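Local coordinates for protein 6-phosphogluconate dehydrogenase, NAD-binding (Mycolicibacterium smegmatis MC2 155, PDB 6SMT) that reduces imines S-enantioselectively as an oxidoreductase that binds NADPH in a Rossmann-type domain, at residues A79-L84 / A107-K112; V72-H77 / G98-T103; R94-L99 / G119-G124; T14-G19 / A62-S67. One frame throughout, in Å; residues are numbered along the deposited sequence.

Overall arrangement
All four contacts lie in the NADPH-binding Rossmann-type domain. Contact 3 pairs two neighbouring parallel strands of its sheet, and contact 2, sharing Gly98 and Leu99 with it, joins the loops that follow strands 69-72 and 95-98; their centres are about 11 Å apart. Contact 1 packs the two helices that those loops lead into, its centre about 9 Å from those of contacts 2 and 3. Its Thr110 OG1 lies 2.7 Å from His77 ND1 of contact 2. Contact 4 sets strand 12-16 against helix 60-65, about 15 Å from contact 1 between centres. Contact 1 touches the adenine of NADPH, contact 2 both riboses, and contact 4, through its glycine-rich turn, the adenine ribose.

Contact 1 of 4, residues A79-L84 / A107-K112; sequences AVDAIL and ARRTAK. With NDP (NADPH dihydro-nicotinamide-adenine-dinucleotide phosphate), chain L.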
# COMPACT_ATOMS: atom_id res chain seq x y z
N ALA B 79 6.06 16.61 23.12
CA ALA B 79 5.38 16.09 24.33
C ALA B 79 6.35 15.29 25.14
O ALA B 79 6.39 15.44 26.38
CB ALA B 79 4.19 15.31 23.92
N VAL B 80 7.13 14.37 24.56
CA VAL B 80 8.13 13.61 25.34
C VAL B 80 9.01 14.56 26.15
O VAL B 80 9.22 14.30 27.32
CB VAL B 80 9.01 12.73 24.44
CG1 VAL B 80 10.15 12.06 25.18
CG2 VAL B 80 8.16 11.66 23.77
N ASP B 81 9.55 15.57 25.46
CA ASP B 81 10.57 16.42 26.09
C ASP B 81 9.90 17.29 27.17
O ASP B 81 10.54 17.51 28.22
CB ASP B 81 11.27 17.24 25.04
CG ASP B 81 12.14 16.36 24.12
OD1 ASP B 81 12.40 15.15 24.45
OD2 ASP B 81 12.67 16.92 23.11
N ALA B 82 8.64 17.66 26.98
CA ALA B 82 7.91 18.42 28.04
C ALA B 82 7.71 17.50 29.26
O ALA B 82 7.83 17.98 30.46
CB ALA B 82 6.61 18.93 27.52
N ILE B 83 7.40 16.22 29.08
CA ILE B 83 7.23 15.29 30.20
C ILE B 83 8.57 15.07 30.88
O ILE B 83 8.64 15.10 32.12
CB ILE B 83 6.61 13.99 29.69
CG1 ILE B 83 5.19 14.23 29.23
CG2 ILE B 83 6.74 12.86 30.70
CD1 ILE B 83 4.65 13.07 28.35
N LEU B 84 9.65 14.86 30.16
CA LEU B 84 10.96 14.61 30.78
C LEU B 84 11.41 15.90 31.49
O LEU B 84 11.97 15.75 32.59
CB LEU B 84 11.93 14.19 29.69
CG LEU B 84 11.65 12.81 29.12
CD1 LEU B 84 12.61 12.56 27.95
CD2 LEU B 84 11.76 11.70 30.16
N ALA B 107 14.89 12.05 18.22
CA ALA B 107 15.28 10.92 19.08
C ALA B 107 16.65 11.18 19.69
O ALA B 107 16.85 10.92 20.88
CB ALA B 107 15.26 9.69 18.26
N ARG B 108 17.58 11.70 18.90
CA ARG B 108 18.95 12.02 19.42
C ARG B 108 18.88 13.15 20.43
O ARG B 108 19.58 13.10 21.43
CB ARG B 108 19.84 12.38 18.22
CG ARG B 108 20.13 11.26 17.23
CD ARG B 108 20.88 11.75 15.96
NE ARG B 108 20.94 10.71 14.96
CZ ARG B 108 20.41 10.74 13.82
NH1 ARG B 108 19.94 11.89 13.30
NH2 ARG B 108 20.51 9.65 13.09
N ARG B 109 18.03 14.12 20.23
CA ARG B 109 17.88 15.24 21.18
C ARG B 109 17.37 14.70 22.48
O ARG B 109 17.87 15.09 23.57
CB ARG B 109 16.92 16.27 20.61
CG ARG B 109 16.86 17.55 21.44
CD ARG B 109 15.69 18.44 21.11
NE ARG B 109 15.69 18.92 19.77
CZ ARG B 109 14.81 19.82 19.36
NH1 ARG B 109 13.90 20.31 20.19
NH2 ARG B 109 14.83 20.23 18.10
N THR B 110 16.34 13.88 22.44
CA THR B 110 15.78 13.33 23.67
C THR B 110 16.83 12.44 24.38
O THR B 110 16.91 12.48 25.61
CB THR B 110 14.48 12.55 23.34
OG1 THR B 110 13.52 13.47 22.80
CG2 THR B 110 13.91 11.90 24.57
N ALA B 111 17.63 11.67 23.65
CA ALA B 111 18.70 10.86 24.26
C ALA B 111 19.62 11.75 25.09
O ALA B 111 19.94 11.39 26.21
CB ALA B 111 19.44 10.15 23.18
N LYS B 112 19.94 12.92 24.55
CA LYS B 112 20.87 13.80 25.27
C LYS B 112 20.15 14.43 26.45
O LYS B 112 20.82 14.58 27.54
CB LYS B 112 21.46 14.85 24.35
CG LYS B 112 22.47 14.29 23.35
CD LYS B 112 23.20 15.33 22.54
CE LYS B 112 24.11 14.74 21.48
NZ LYS B 112 23.33 14.32 20.28
PA NDP L . -1.52 10.01 20.27
O1A NDP L . -0.41 9.98 19.27
O2A NDP L . -2.86 10.56 19.90
O5B NDP L . -0.98 10.72 21.58
C5B NDP L . -1.91 10.86 22.68
C4B NDP L . -1.13 10.86 23.97
O4B NDP L . -0.17 11.95 24.00
C3B NDP L . -2.04 11.08 25.19
O3B NDP L . -1.53 10.40 26.32
C2B NDP L . -1.93 12.58 25.36
O2B NDP L . -2.23 13.12 26.65
C1B NDP L . -0.44 12.72 25.16
N9A NDP L . 0.01 14.09 24.91
C8A NDP L . -0.22 14.88 23.81
N7A NDP L . 0.34 16.06 23.91
C5A NDP L . 0.97 16.07 25.14
C6A NDP L . 1.70 17.04 25.87
N6A NDP L . 2.04 18.23 25.38
N1A NDP L . 2.15 16.69 27.09
C2A NDP L . 1.87 15.48 27.58
N3A NDP L . 1.17 14.50 27.01
C4A NDP L . 0.73 14.86 25.80
O3 NDP L . -1.83 8.57 20.89
PN NDP L . -1.57 7.06 20.59
O1N NDP L . -1.74 6.34 21.85
O2N NDP L . -2.41 6.65 19.44
O5D NDP L . -0.06 6.98 20.07
C5D NDP L . 1.03 7.26 20.94
C4D NDP L . 2.29 7.15 20.11
O4D NDP L . 2.39 5.77 19.66
C3D NDP L . 2.36 8.04 18.86
O3D NDP L . 3.65 8.61 18.67
C2D NDP L . 2.06 7.06 17.74
O2D NDP L . 2.60 7.40 16.46
C1D NDP L . 2.61 5.75 18.24
N1N NDP L . 1.93 4.56 17.70
C2N NDP L . 0.57 4.43 17.81
C3N NDP L . -0.09 3.39 17.25
C7N NDP L . -1.56 3.24 17.34
O7N NDP L . -2.04 2.26 16.73
N7N NDP L . -2.31 4.06 18.04
C4N NDP L . 0.63 2.40 16.48
C5N NDP L . 2.07 2.54 16.45
C6N NDP L . 2.67 3.54 17.06
P2B NDP L . -3.80 13.37 27.00
O1X NDP L . -3.73 14.26 28.27
O2X NDP L . -4.39 14.14 25.82
O3X NDP L . -4.49 12.08 27.19
O HOH W 1 13.42 15.71 20.97
O HOH W 2 13.10 19.50 22.96
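Two helices of the Rossmann-type domain, 77-87 and 104-116, run side by side here, their segments almost exactly parallel (5°) with axes 10.6 Å apart. Ala79 faces the cofactor instead of the other helix: its CB lies 3.5 Å from C5A of the NADPH adenine. Val80 turns toward helix 104-116. With CG1 anti to the backbone N, that methyl meets Thr110 CG2 at 3.8 Å, the two side chains crossing at about a right angle.

Asp81 carries the polar part of the contact. Its CG stands anti to the carbonyl carbon, and the carboxylate reaches across so that OD1 accepts a hydrogen bond from Thr110 OG1 on its syn lone pair, at 2.6 Å. The other oxygen, OD2, accepts from two waters. One also donates to Thr110 OG1, closing a small ring beside the direct bond; the second links OD2 to Arg109 NH1. Arg109, its chain bent at chi3 (-62°), thus meets the acid through water, with NH1 4.6 Å from Asp81 OD2, a separation at which the opposite charges may still attract. Thr110 OG1 is also hydrogen-bonded to His77 ND1, which ties this pair to the first residue of helix 77-87.

Ile83 returns to the cofactor side, with CD1 3.8 Å from C2A of the adenine. One turn beyond Val80, Leu84 points back across the interface. The methyl of Thr110 therefore has Val80 on one helical turn and Leu84 on the next, with Leu84 CD1 3.7 Å from Thr110 CG2.

Contact 2 of 4, residues V72-H77 / G98-T103; sequences VNVVDH and GLSSDT. With NDP (NADPH dihydro-nicotinamide-adenine-dinucleotide phosphate), chain L.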
# COMPACT_ATOMS: atom_id res chain seq x y z
N VAL B 72 7.77 6.17 27.29
CA VAL B 72 7.07 7.42 27.01
C VAL B 72 6.35 7.33 25.66
O VAL B 72 7.00 7.23 24.63
CB VAL B 72 7.98 8.64 27.09
CG1 VAL B 72 7.13 9.87 27.03
CG2 VAL B 72 8.89 8.62 28.33
N ASN B 73 5.03 7.22 25.70
CA ASN B 73 4.20 6.89 24.52
C ASN B 73 3.18 7.98 24.31
O ASN B 73 2.03 7.83 24.80
CB ASN B 73 3.62 5.49 24.67
CG ASN B 73 2.83 5.04 23.46
OD1 ASN B 73 1.61 4.88 23.55
ND2 ASN B 73 3.51 4.90 22.31
N VAL B 74 3.56 9.06 23.66
CA VAL B 74 2.73 10.24 23.45
C VAL B 74 2.85 10.68 22.00
O VAL B 74 3.57 10.07 21.22
CB VAL B 74 3.09 11.33 24.47
CG1 VAL B 74 2.71 10.93 25.88
CG2 VAL B 74 4.53 11.72 24.37
N VAL B 75 2.18 11.76 21.65
CA VAL B 75 2.00 12.10 20.21
C VAL B 75 3.33 12.38 19.54
O VAL B 75 3.51 11.89 18.43
CB VAL B 75 1.01 13.26 20.04
CG1 VAL B 75 1.52 14.54 20.66
CG2 VAL B 75 0.72 13.45 18.54
N ASP B 76 4.26 13.11 20.14
CA ASP B 76 5.51 13.47 19.49
C ASP B 76 6.58 13.79 20.52
O ASP B 76 6.33 13.70 21.74
CB ASP B 76 5.30 14.63 18.52
CG ASP B 76 4.89 15.96 19.19
OD1 ASP B 76 4.93 16.12 20.39
OD2 ASP B 76 4.38 16.93 18.44
N HIS B 77 7.80 14.16 20.07
CA HIS B 77 8.92 14.46 20.97
C HIS B 77 8.77 15.84 21.60
O HIS B 77 9.38 15.99 22.63
CB HIS B 77 10.28 14.16 20.36
CG HIS B 77 10.61 12.71 20.47
ND1 HIS B 77 11.70 12.26 21.22
CD2 HIS B 77 9.92 11.57 20.08
CE1 HIS B 77 11.73 10.92 21.23
NE2 HIS B 77 10.65 10.46 20.52
N GLY B 98 11.86 6.07 24.66
CA GLY B 98 10.91 6.87 23.90
C GLY B 98 10.20 5.95 22.95
O GLY B 98 10.86 5.21 22.22
N LEU B 99 8.89 5.97 22.95
CA LEU B 99 8.05 5.19 22.00
C LEU B 99 7.09 6.16 21.37
O LEU B 99 5.88 5.85 21.23
CB LEU B 99 7.34 4.03 22.74
CG LEU B 99 8.26 2.98 23.28
CD1 LEU B 99 7.41 1.97 24.09
CD2 LEU B 99 9.04 2.25 22.22
N SER B 100 7.51 7.31 20.94
CA SER B 100 6.67 8.38 20.40
C SER B 100 7.20 8.76 19.03
O SER B 100 8.39 9.16 18.93
CB SER B 100 6.67 9.59 21.35
OG SER B 100 6.22 9.17 22.67
N SER B 101 6.42 8.65 17.98
CA SER B 101 6.97 8.76 16.62
C SER B 101 7.43 10.18 16.30
O SER B 101 6.62 11.12 16.45
CB SER B 101 5.88 8.25 15.65
OG SER B 101 6.42 8.24 14.32
N ASP B 102 8.66 10.36 15.88
CA ASP B 102 9.21 11.65 15.48
C ASP B 102 10.52 11.38 14.73
O ASP B 102 10.85 10.22 14.42
CB ASP B 102 9.43 12.56 16.72
CG ASP B 102 9.24 14.04 16.49
OD1 ASP B 102 9.65 14.54 15.39
OD2 ASP B 102 8.70 14.74 17.41
N THR B 103 11.22 12.48 14.34
CA THR B 103 12.38 12.34 13.44
C THR B 103 13.61 11.82 14.16
O THR B 103 13.74 11.82 15.39
CB THR B 103 12.72 13.68 12.83
OG1 THR B 103 13.20 14.52 13.90
CG2 THR B 103 11.52 14.28 12.17
PA NDP L . -1.52 10.01 20.27
O1A NDP L . -0.41 9.98 19.27
O2A NDP L . -2.86 10.56 19.90
O5B NDP L . -0.98 10.72 21.58
C5B NDP L . -1.91 10.86 22.68
C4B NDP L . -1.13 10.86 23.97
O4B NDP L . -0.17 11.95 24.00
C3B NDP L . -2.04 11.08 25.19
O3B NDP L . -1.53 10.40 26.32
C2B NDP L . -1.93 12.58 25.36
O2B NDP L . -2.23 13.12 26.65
C1B NDP L . -0.44 12.72 25.16
N9A NDP L . 0.01 14.09 24.91
C8A NDP L . -0.22 14.88 23.81
N7A NDP L . 0.34 16.06 23.91
C5A NDP L . 0.97 16.07 25.14
C6A NDP L . 1.70 17.04 25.87
N6A NDP L . 2.04 18.23 25.38
N1A NDP L . 2.15 16.69 27.09
C2A NDP L . 1.87 15.48 27.58
N3A NDP L . 1.17 14.50 27.01
C4A NDP L . 0.73 14.86 25.80
O3 NDP L . -1.83 8.57 20.89
PN NDP L . -1.57 7.06 20.59
O1N NDP L . -1.74 6.34 21.85
O2N NDP L . -2.41 6.65 19.44
O5D NDP L . -0.06 6.98 20.07
C5D NDP L . 1.03 7.26 20.94
C4D NDP L . 2.29 7.15 20.11
O4D NDP L . 2.39 5.77 19.66
C3D NDP L . 2.36 8.04 18.86
O3D NDP L . 3.65 8.61 18.67
C2D NDP L . 2.06 7.06 17.74
O2D NDP L . 2.60 7.40 16.46
C1D NDP L . 2.61 5.75 18.24
N1N NDP L . 1.93 4.56 17.70
C2N NDP L . 0.57 4.43 17.81
C3N NDP L . -0.09 3.39 17.25
C7N NDP L . -1.56 3.24 17.34
O7N NDP L . -2.04 2.26 16.73
N7N NDP L . -2.31 4.06 18.04
C4N NDP L . 0.63 2.40 16.48
C5N NDP L . 2.07 2.54 16.45
C6N NDP L . 2.67 3.54 17.06
P2B NDP L . -3.80 13.37 27.00
O1X NDP L . -3.73 14.26 28.27
O2X NDP L . -4.39 14.14 25.82
O3X NDP L . -4.49 12.08 27.19
O HOH W 3 3.71 11.61 15.77
O HOH W 4 10.44 7.74 20.35
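Ser100 holds the centre of this pairing of two cofactor-binding loops. Its OG, anti to the carbonyl carbon, donates to Val72 O at 2.9 Å from above the carbonyl plane and accepts a hydrogen bond from Val74 N at 2.8 Å, almost straight (176°). Val72 O is gripped twice, since Leu99 N also reaches it, in the carbonyl plane, at the end of the parallel strand pairing. Asn73 extends with CG anti to the backbone N, which brings ND2 to Leu99 O at 2.8 Å, in the amide plane; the same ND2 makes a weak bond to O4D of the nicotinamide ribose.

Farther on, Asp102 points its carboxylate at the start of helix 77-87: OD2 accepts a hydrogen bond from His77 N at 2.9 Å on its anti lone pair, while OD1 accepts one from Thr103 N. The His77 ring stands nearly perpendicular to this carboxylate (82°). Ser100 O lies in the ring plane at its edge; ND1 is hydrogen-bonded to Thr110. Asp76, its CG in the crowded position between backbone N and carbonyl carbon (chi1 65°), caps the same helix through Ala79 N.

Ser101 N donates to NADPH O3D at 2.9 Å, and Ser101 OG bonds Asp176. Side chains of serine, asparagine and aspartate thus satisfy backbone groups across the two loops, consistent with holding Ser101 N and Asn73 ND2 where they meet the nicotinamide ribose.

Contact 3 of 4, residues R94-L99 / G119-G124; sequences RTVIGL and GRYLDG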
# COMPACT_ATOMS: atom_id res chain seq x y z
N ARG B 94 18.10 5.51 35.96
CA ARG B 94 17.03 4.67 35.40
C ARG B 94 17.14 4.70 33.88
O ARG B 94 17.94 5.39 33.33
CB ARG B 94 15.69 5.26 35.83
CG ARG B 94 15.48 5.23 37.36
CD ARG B 94 14.21 5.87 37.84
NE ARG B 94 14.31 6.12 39.29
CZ ARG B 94 14.11 5.23 40.20
NH1 ARG B 94 13.56 4.07 39.88
NH2 ARG B 94 14.33 5.53 41.49
N THR B 95 16.30 3.91 33.23
CA THR B 95 16.26 3.83 31.75
C THR B 95 14.96 4.40 31.26
O THR B 95 13.89 4.03 31.77
CB THR B 95 16.35 2.36 31.29
OG1 THR B 95 17.63 1.89 31.74
CG2 THR B 95 16.31 2.26 29.76
N VAL B 96 15.01 5.28 30.27
CA VAL B 96 13.80 5.85 29.63
C VAL B 96 13.82 5.33 28.20
O VAL B 96 14.88 5.34 27.54
CB VAL B 96 13.88 7.38 29.59
CG1 VAL B 96 12.77 7.96 28.76
CG2 VAL B 96 13.85 7.92 31.03
N ILE B 97 12.68 4.83 27.72
CA ILE B 97 12.55 4.44 26.30
C ILE B 97 11.49 5.33 25.70
O ILE B 97 10.31 5.30 26.09
CB ILE B 97 12.22 2.95 26.13
CG1 ILE B 97 13.30 2.12 26.81
CG2 ILE B 97 12.05 2.62 24.67
CD1 ILE B 97 13.10 0.61 26.64
N GLY B 98 11.86 6.07 24.66
CA GLY B 98 10.91 6.87 23.90
C GLY B 98 10.20 5.95 22.95
O GLY B 98 10.86 5.21 22.22
N LEU B 99 8.89 5.97 22.95
CA LEU B 99 8.05 5.19 22.00
C LEU B 99 7.09 6.16 21.37
O LEU B 99 5.88 5.85 21.23
CB LEU B 99 7.34 4.03 22.74
CG LEU B 99 8.26 2.98 23.28
CD1 LEU B 99 7.41 1.97 24.09
CD2 LEU B 99 9.04 2.25 22.22
N GLY B 119 20.19 9.72 33.33
CA GLY B 119 19.46 8.52 32.85
C GLY B 119 20.14 7.90 31.65
O GLY B 119 21.12 8.46 31.08
N ARG B 120 19.61 6.76 31.23
CA ARG B 120 20.00 5.94 30.05
C ARG B 120 18.80 6.04 29.09
O ARG B 120 17.67 6.24 29.61
CB ARG B 120 20.33 4.55 30.62
CG ARG B 120 21.68 4.52 31.36
CD ARG B 120 22.16 3.14 31.74
NE ARG B 120 21.20 2.50 32.59
CZ ARG B 120 21.17 1.20 32.84
NH1 ARG B 120 22.03 0.40 32.25
NH2 ARG B 120 20.26 0.71 33.67
N TYR B 121 19.05 6.00 27.78
CA TYR B 121 17.92 6.13 26.83
C TYR B 121 18.03 5.10 25.75
O TYR B 121 19.10 4.91 25.16
CB TYR B 121 17.94 7.53 26.19
CG TYR B 121 16.76 7.81 25.29
CD1 TYR B 121 15.51 8.05 25.80
CD2 TYR B 121 16.92 7.85 23.94
CE1 TYR B 121 14.46 8.34 24.98
CE2 TYR B 121 15.87 8.17 23.10
CZ TYR B 121 14.61 8.34 23.60
OH TYR B 121 13.53 8.65 22.80
N LEU B 122 16.90 4.49 25.41
CA LEU B 122 16.73 3.80 24.12
C LEU B 122 15.65 4.55 23.37
O LEU B 122 14.66 4.98 23.99
CB LEU B 122 16.33 2.33 24.22
CG LEU B 122 17.33 1.47 24.91
CD1 LEU B 122 16.71 0.08 25.16
CD2 LEU B 122 18.58 1.33 24.07
N ASP B 123 15.71 4.63 22.05
CA ASP B 123 14.58 5.10 21.24
C ASP B 123 13.91 3.90 20.62
O ASP B 123 14.59 2.94 20.21
CB ASP B 123 15.04 6.05 20.12
CG ASP B 123 13.83 6.84 19.61
OD1 ASP B 123 13.19 7.54 20.46
OD2 ASP B 123 13.43 6.67 18.39
N GLY B 124 12.59 3.89 20.56
CA GLY B 124 11.86 2.79 19.95
C GLY B 124 10.73 3.27 19.08
O GLY B 124 10.32 4.42 19.16
O HOH W 5 20.59 4.43 34.24
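Gly119 opens the segment beside Arg94, its CA 3.5 Å from Arg94 O. The next residue, Arg120, starts the parallel pairing: its N donates to Arg94 O, and its O accepts a hydrogen bond from Val96 N at 2.9 Å from above the carbonyl plane. Its side chain, bent at chi3, lays the guanidinium with one face over Thr95 OG1, while NE donates to a water that in turn donates to Arg94 O; NH1 forms a salt bridge to Glu151, and Thr95 OG1 is bonded to His152.

Tyr121, with CG anti to the backbone N (chi1 -175°), stretches along the opposite face from Arg120. Its CD1 lies 4.0 Å from Val96 CG1, and OH passes 3.4 Å from Gly98 CA, an approach that the lack of a side chain there permits. Leu122 lies alongside Ile97, both pointing the same way, CD1 to CD1 at 3.9 Å; its N donates to Val96 O and its O accepts from Gly98 N. Asp123 OD1 accepts a hydrogen bond from Tyr121 OH at 2.6 Å on its anti lone pair. Gly124 N closes the pairing on Gly98 O, and Leu99 CD2 packs on Gly124 CA at 3.7 Å. Strands 95-98 and 120-126, joined through helix 104-116, form the beta-alpha-beta crossover unit of a Rossmann-type fold.

Contact 4 of 4, residues T14-G19 / A62-S67; sequences TVLGLG and AAIAAS. With NDP (NADPH dihydro-nicotinamide-adenine-dinucleotide phosphate), chain L.
Hydrogen bonding centres on Thr14. Its OG1, anti to the carbonyl carbon (chi1 -68°), donates to Ala63 O at 2.7 Å from above the carbonyl plane. Ala63 O also accepts a hydrogen bond from Ala66 N, so this carbonyl of helix 60-65 is held from within its own segment and from the strand. Ser67 OG lies 2.7 Å from Thr14 OG1, placing three oxygens in a buried chain where the strand meets Ser67.

Apolar packing continues alongside. The Thr14 methyl, CG2, sits 3.7 Å from Ala63 CB. Leu16 crosses Ile64 at about a right angle, with CD1 3.8 Å from Ile64 CG1, while its other methyl, CD2, lies 4.2 Å from Ala63 CB.

Cofactor contacts belong to the turn beyond the strand. Leu18 N and Gly19 N each make a weak bond to NADPH O3B, and Gly17 CA lies 3.6 Å from the same hydroxyl; Leu18 N is also hydrogen-bonded to Asn40 OD1. Gly17 and Gly19 fit the glycine-rich GxGxxG pattern of Rossmann-type domains. Gly19 occupies the N-cap position of helix 20-31. Strand 12-16 runs between strands 35-39 and 69-72 in the sheet, with helix 60-65 packed on Thr14 and Leu16 and helix 20-31 on Val15.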
# COMPACT_ATOMS: atom_id res chain seq x y z
N THR B 14 7.17 1.86 34.23
CA THR B 14 6.28 3.01 34.19
C THR B 14 5.88 3.28 32.74
O THR B 14 6.75 3.21 31.85
CB THR B 14 6.88 4.28 34.76
OG1 THR B 14 7.01 4.02 36.18
CG2 THR B 14 6.04 5.51 34.59
N VAL B 15 4.61 3.51 32.48
CA VAL B 15 4.13 4.02 31.17
C VAL B 15 3.66 5.43 31.38
O VAL B 15 2.77 5.68 32.17
CB VAL B 15 3.05 3.13 30.56
CG1 VAL B 15 2.67 3.66 29.20
CG2 VAL B 15 3.51 1.70 30.44
N LEU B 16 4.20 6.38 30.63
CA LEU B 16 3.80 7.80 30.56
C LEU B 16 3.13 8.00 29.20
O LEU B 16 3.80 7.87 28.16
CB LEU B 16 4.97 8.75 30.76
CG LEU B 16 5.72 8.54 32.07
CD1 LEU B 16 7.00 7.79 31.91
CD2 LEU B 16 6.02 9.85 32.82
N GLY B 17 1.85 8.31 29.23
CA GLY B 17 1.03 8.49 28.07
C GLY B 17 0.04 7.36 27.93
O GLY B 17 0.42 6.18 27.81
N LEU B 18 -1.26 7.68 28.10
CA LEU B 18 -2.36 6.71 28.19
C LEU B 18 -3.38 7.00 27.11
O LEU B 18 -4.62 6.82 27.35
CB LEU B 18 -2.95 6.63 29.63
CG LEU B 18 -1.95 6.33 30.71
CD1 LEU B 18 -2.66 6.32 32.08
CD2 LEU B 18 -1.27 4.98 30.49
N GLY B 19 -2.96 7.39 25.92
CA GLY B 19 -3.82 7.23 24.74
C GLY B 19 -3.99 5.76 24.43
O GLY B 19 -3.59 4.92 25.18
N ALA B 62 7.27 11.48 39.91
CA ALA B 62 6.88 10.37 40.78
C ALA B 62 6.67 9.07 39.97
O ALA B 62 7.10 8.01 40.43
CB ALA B 62 5.63 10.70 41.55
N ALA B 63 6.16 9.22 38.77
CA ALA B 63 5.96 8.04 37.89
C ALA B 63 7.31 7.41 37.55
O ALA B 63 7.44 6.20 37.67
CB ALA B 63 5.18 8.47 36.69
N ILE B 64 8.25 8.20 37.07
CA ILE B 64 9.57 7.69 36.65
C ILE B 64 10.33 7.15 37.87
O ILE B 64 10.91 6.07 37.84
CB ILE B 64 10.32 8.76 35.84
CG1 ILE B 64 9.61 8.91 34.50
CG2 ILE B 64 11.77 8.37 35.70
CD1 ILE B 64 10.11 10.02 33.70
N ALA B 65 10.21 7.85 39.01
CA ALA B 65 10.94 7.37 40.21
C ALA B 65 10.43 6.06 40.73
O ALA B 65 11.17 5.38 41.49
CB ALA B 65 10.86 8.44 41.30
N ALA B 66 9.22 5.61 40.35
CA ALA B 66 8.62 4.37 40.83
C ALA B 66 9.27 3.12 40.22
O ALA B 66 9.10 2.02 40.76
CB ALA B 66 7.18 4.38 40.57
N SER B 67 9.96 3.25 39.08
CA SER B 67 10.36 2.09 38.28
C SER B 67 11.80 2.14 37.75
O SER B 67 12.36 3.20 37.57
CB SER B 67 9.41 1.92 37.09
OG SER B 67 8.03 1.93 37.48
PA NDP L . -1.52 10.01 20.27
O1A NDP L . -0.41 9.98 19.27
O2A NDP L . -2.86 10.56 19.90
O5B NDP L . -0.98 10.72 21.58
C5B NDP L . -1.91 10.86 22.68
C4B NDP L . -1.13 10.86 23.97
O4B NDP L . -0.17 11.95 24.00
C3B NDP L . -2.04 11.08 25.19
O3B NDP L . -1.53 10.40 26.32
C2B NDP L . -1.93 12.58 25.36
O2B NDP L . -2.23 13.12 26.65
C1B NDP L . -0.44 12.72 25.16
N9A NDP L . 0.01 14.09 24.91
C8A NDP L . -0.22 14.88 23.81
N7A NDP L . 0.34 16.06 23.91
C5A NDP L . 0.97 16.07 25.14
C6A NDP L . 1.70 17.04 25.87
N6A NDP L . 2.04 18.23 25.38
N1A NDP L . 2.15 16.69 27.09
C2A NDP L . 1.87 15.48 27.58
N3A NDP L . 1.17 14.50 27.01
C4A NDP L . 0.73 14.86 25.80
O3 NDP L . -1.83 8.57 20.89
PN NDP L . -1.57 7.06 20.59
O1N NDP L . -1.74 6.34 21.85
O2N NDP L . -2.41 6.65 19.44
O5D NDP L . -0.06 6.98 20.07
C5D NDP L . 1.03 7.26 20.94
C4D NDP L . 2.29 7.15 20.11
O4D NDP L . 2.39 5.77 19.66
C3D NDP L . 2.36 8.04 18.86
O3D NDP L . 3.65 8.61 18.67
C2D NDP L . 2.06 7.06 17.74
O2D NDP L . 2.60 7.40 16.46
C1D NDP L . 2.61 5.75 18.24
N1N NDP L . 1.93 4.56 17.70
C2N NDP L . 0.57 4.43 17.81
C3N NDP L . -0.09 3.39 17.25
C7N NDP L . -1.56 3.24 17.34
O7N NDP L . -2.04 2.26 16.73
N7N NDP L . -2.31 4.06 18.04
C4N NDP L . 0.63 2.40 16.48
C5N NDP L . 2.07 2.54 16.45
C6N NDP L . 2.67 3.54 17.06
P2B NDP L . -3.80 13.37 27.00
O1X NDP L . -3.73 14.26 28.27
O2X NDP L . -4.39 14.14 25.82
O3X NDP L . -4.49 12.08 27.19